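Local coordinates for protein serine--tRNA ligase (PDB 2DQ0) that probably charges tRNA(Ser), and also tRNA(Sec), with serine at the expense of ATP, as a homodimeric class II aminoacyl-tRNA synthetase, at residues L155-K160 with Q422-T427. Sequence-based numbering, arbitrary orientation.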
ATOM      1  N   LEU A 155      -9.003  -5.048 -39.244  1.00 66.54           N
ATOM      2  CA  LEU A 155      -8.809  -3.614 -39.174  1.00 65.90           C
ATOM      3  C   LEU A 155      -7.864  -3.148 -40.247  1.00 73.30           C
ATOM      4  O   LEU A 155      -6.834  -3.802 -40.530  1.00 65.59           O
ATOM      5  CB  LEU A 155      -8.231  -3.203 -37.828  1.00 64.30           C
ATOM      6  CG  LEU A 155      -9.052  -3.392 -36.558  1.00 71.09           C
ATOM      7  CD1 LEU A 155      -8.113  -3.246 -35.350  1.00 66.65           C
ATOM      8  CD2 LEU A 155     -10.194  -2.392 -36.511  1.00 56.15           C
ATOM      9  N   GLU A 156      -8.225  -1.999 -40.818  1.00 72.12           N
ATOM     10  CA  GLU A 156      -7.447  -1.344 -41.858  1.00 78.78           C
ATOM     11  C   GLU A 156      -6.105  -0.899 -41.272  1.00 77.90           C
ATOM     12  O   GLU A 156      -5.042  -1.502 -41.520  1.00 73.88           O
ATOM     13  CB  GLU A 156      -8.183  -0.097 -42.366  1.00 81.96           C
ATOM     14  CG  GLU A 156      -9.564  -0.319 -42.975  1.00 94.12           C
ATOM     15  CD  GLU A 156     -10.705  -0.107 -41.986  1.00102.05           C
ATOM     16  OE1 GLU A 156     -11.831   0.204 -42.444  1.00101.19           O
ATOM     17  OE2 GLU A 156     -10.482  -0.258 -40.759  1.00102.44           O
ATOM     18  N   TRP A 157      -6.194   0.181 -40.498  1.00 72.22           N
ATOM     19  CA  TRP A 157      -5.065   0.809 -39.830  1.00 63.09           C
ATOM     20  C   TRP A 157      -4.478  -0.082 -38.752  1.00 57.78           C
ATOM     21  O   TRP A 157      -5.105  -1.047 -38.308  1.00 52.79           O
ATOM     22  CB  TRP A 157      -5.530   2.122 -39.212  1.00 67.36           C
ATOM     23  CG  TRP A 157      -6.827   1.986 -38.475  1.00 71.10           C
ATOM     24  CD1 TRP A 157      -8.063   1.790 -39.017  1.00 74.27           C
ATOM     25  CD2 TRP A 157      -7.012   2.011 -37.060  1.00 72.63           C
ATOM     26  NE1 TRP A 157      -9.012   1.691 -38.027  1.00 72.38           N
ATOM     27  CE2 TRP A 157      -8.393   1.824 -36.814  1.00 74.07           C
ATOM     28  CE3 TRP A 157      -6.146   2.172 -35.976  1.00 71.62           C
ATOM     29  CZ2 TRP A 157      -8.925   1.796 -35.530  1.00 76.04           C
ATOM     30  CZ3 TRP A 157      -6.672   2.144 -34.702  1.00 82.59           C
ATOM     31  CH2 TRP A 157      -8.055   1.956 -34.487  1.00 83.83           C
ATOM     32  N   LYS A 158      -3.268   0.239 -38.319  1.00 54.00           N
ATOM     33  CA  LYS A 158      -2.649  -0.564 -37.274  1.00 55.59           C
ATOM     34  C   LYS A 158      -3.039  -0.068 -35.871  1.00 50.89           C
ATOM     35  O   LYS A 158      -2.788   1.074 -35.511  1.00 45.04           O
ATOM     36  CB  LYS A 158      -1.127  -0.565 -37.431  1.00 48.10           C
ATOM     37  CG  LYS A 158      -0.485  -1.590 -36.545  1.00 44.53           C
ATOM     38  CD  LYS A 158       1.007  -1.642 -36.719  1.00 44.73           C
ATOM     39  CE  LYS A 158       1.588  -2.661 -35.740  1.00 50.71           C
ATOM     40  NZ  LYS A 158       3.075  -2.699 -35.728  1.00 55.66           N
ATOM     41  N   PRO A 159      -3.690  -0.924 -35.076  1.00 52.72           N
ATOM     42  CA  PRO A 159      -4.098  -0.529 -33.719  1.00 49.18           C
ATOM     43  C   PRO A 159      -2.881  -0.310 -32.811  1.00 49.77           C
ATOM     44  O   PRO A 159      -1.908  -1.064 -32.871  1.00 47.11           O
ATOM     45  CB  PRO A 159      -4.969  -1.698 -33.271  1.00 48.35           C
ATOM     46  CG  PRO A 159      -4.363  -2.875 -34.010  1.00 50.77           C
ATOM     47  CD  PRO A 159      -4.121  -2.299 -35.388  1.00 50.38           C
ATOM     48  N   LYS A 160      -2.941   0.725 -31.976  1.00 46.53           N
ATOM     49  CA  LYS A 160      -1.837   1.064 -31.084  1.00 45.54           C
ATOM     50  C   LYS A 160      -1.759   0.269 -29.771  1.00 43.23           C
ATOM     51  O   LYS A 160      -2.736  -0.342 -29.314  1.00 36.54           O
ATOM     52  CB  LYS A 160      -1.878   2.568 -30.768  1.00 43.04           C
ATOM     53  CG  LYS A 160      -1.891   3.468 -32.006  1.00 47.47           C
ATOM     54  CD  LYS A 160      -1.645   4.951 -31.675  1.00 42.87           C
ATOM     55  CE  LYS A 160      -1.688   5.855 -32.921  1.00 45.72           C
ATOM     56  NZ  LYS A 160      -3.084   6.138 -33.468  1.00 41.77           N
ATOM     57  N   GLN A 422     -10.178   1.641 -29.040  1.00 33.96           N
ATOM     58  CA  GLN A 422      -9.491   2.770 -29.664  1.00 39.82           C
ATOM     59  C   GLN A 422      -9.986   2.976 -31.096  1.00 46.33           C
ATOM     60  O   GLN A 422     -10.484   2.056 -31.727  1.00 43.70           O
ATOM     61  CB  GLN A 422      -7.994   2.516 -29.736  1.00 37.26           C
ATOM     62  CG  GLN A 422      -7.641   1.354 -30.642  1.00 33.79           C
ATOM     63  CD  GLN A 422      -6.153   1.134 -30.710  1.00 46.83           C
ATOM     64  OE1 GLN A 422      -5.412   2.002 -31.171  1.00 51.49           O
ATOM     65  NE2 GLN A 422      -5.699  -0.029 -30.237  1.00 39.44           N
ATOM     66  N   GLU A 423      -9.822   4.191 -31.594  1.00 48.31           N
ATOM     67  CA  GLU A 423     -10.207   4.549 -32.940  1.00 54.69           C
ATOM     68  C   GLU A 423      -8.888   4.945 -33.605  1.00 57.95           C
ATOM     69  O   GLU A 423      -7.853   4.998 -32.920  1.00 59.96           O
ATOM     70  CB  GLU A 423     -11.217   5.706 -32.900  1.00 53.27           C
ATOM     71  CG  GLU A 423     -12.631   5.267 -32.476  1.00 53.39           C
ATOM     72  CD  GLU A 423     -13.584   6.441 -32.162  1.00 65.90           C
ATOM     73  OE1 GLU A 423     -13.123   7.611 -32.114  1.00 63.51           O
ATOM     74  OE2 GLU A 423     -14.798   6.189 -31.950  1.00 59.76           O
ATOM     75  N   GLU A 424      -8.902   5.211 -34.913  1.00 53.56           N
ATOM     76  CA  GLU A 424      -7.664   5.549 -35.618  1.00 53.86           C
ATOM     77  C   GLU A 424      -6.904   6.710 -35.028  1.00 51.62           C
ATOM     78  O   GLU A 424      -5.669   6.689 -34.963  1.00 50.16           O
ATOM     79  CB  GLU A 424      -7.916   5.907 -37.073  1.00 64.81           C
ATOM     80  CG  GLU A 424      -8.628   4.881 -37.913  1.00 85.76           C
ATOM     81  CD  GLU A 424      -8.677   5.305 -39.376  1.00 88.14           C
ATOM     82  OE1 GLU A 424      -7.589   5.469 -39.975  1.00 85.42           O
ATOM     83  OE2 GLU A 424      -9.793   5.481 -39.917  1.00 86.05           O
ATOM     84  N   ASP A 425      -7.638   7.735 -34.616  1.00 47.69           N
ATOM     85  CA  ASP A 425      -7.016   8.935 -34.079  1.00 52.25           C
ATOM     86  C   ASP A 425      -6.510   8.840 -32.644  1.00 55.32           C
ATOM     87  O   ASP A 425      -5.868   9.781 -32.163  1.00 56.40           O
ATOM     88  CB  ASP A 425      -7.982  10.113 -34.191  1.00 60.28           C
ATOM     89  CG  ASP A 425      -9.247   9.897 -33.395  1.00 66.41           C
ATOM     90  OD1 ASP A 425     -10.213  10.666 -33.584  1.00 72.93           O
ATOM     91  OD2 ASP A 425      -9.272   8.957 -32.574  1.00 70.63           O
ATOM     92  N   GLY A 426      -6.791   7.725 -31.962  1.00 49.99           N
ATOM     93  CA  GLY A 426      -6.346   7.576 -30.579  1.00 49.81           C
ATOM     94  C   GLY A 426      -7.487   7.712 -29.575  1.00 51.30           C
ATOM     95  O   GLY A 426      -7.381   7.309 -28.416  1.00 47.96           O
ATOM     96  N   THR A 427      -8.587   8.300 -30.027  1.00 48.99           N
ATOM     97  CA  THR A 427      -9.748   8.448 -29.191  1.00 44.23           C
ATOM     98  C   THR A 427     -10.146   7.075 -28.708  1.00 49.81           C
ATOM     99  O   THR A 427     -10.169   6.112 -29.477  1.00 51.53           O
ATOM    100  CB  THR A 427     -10.912   9.000 -29.964  1.00 45.79           C
ATOM    101  OG1 THR A 427     -10.545  10.268 -30.512  1.00 53.50           O
ATOM    102  CG2 THR A 427     -12.128   9.150 -29.056  1.00 46.56           C
TER
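Trp157 and Gln422 carry a loop-to-loop contact that joins the loop between strand 152-155 and helix 162-168 to the one running from helix 410-420 to strand 428-429, away from the serine and ATP sites. Gln422 does the polar work. Its side-chain amide meets the backbone of Lys160 with both ends: OE1 accepts from Lys160 N at 2.9 Å, and NE2 donates a hydrogen bond to Lys160 O at 3.1 Å. The second bond arrives in the carbonyl plane of Lys160, on a lone pair, whereas Lys160 N comes in tilted 20° from the plane of the Gln422 carbonyl. NE2 also donates to Glu419 O, so the amide is fixed in its rotation and ties the end of the preceding helix to the 155-160 loop. Pro159 CB lies 3.5 Å from Gln422 NE2.

Directly after Gln422, residues 423-426 form a type I beta turn, and the Trp157 indole packs against its first half. Glu424 CG sits over one face of the five-membered ring in a CH-pi contact, with the carboxylate plane turned 20° from the indole. At the far end of the indole, CH2 comes to 3.7 Å from Gln422 O, which lies at the ring edge and is itself hydrogen-bonded to Arg133 of strand 132-135. An alanine in place of Trp157 would probably open a gap beside the turn and leave the Glu424 side chain freer to swing.

Within the turn, Asp425 OD2 accepts from Thr427 N at 2.7 Å, which makes an Asx turn, and also from Thr427 OG1; both donors approach from the same face of the carboxylate. The Lys160 chain bends at its last torsion (chi4 76°), and NZ lies 3.0 Å from Glu424 O, at an angle too poor for a hydrogen bond.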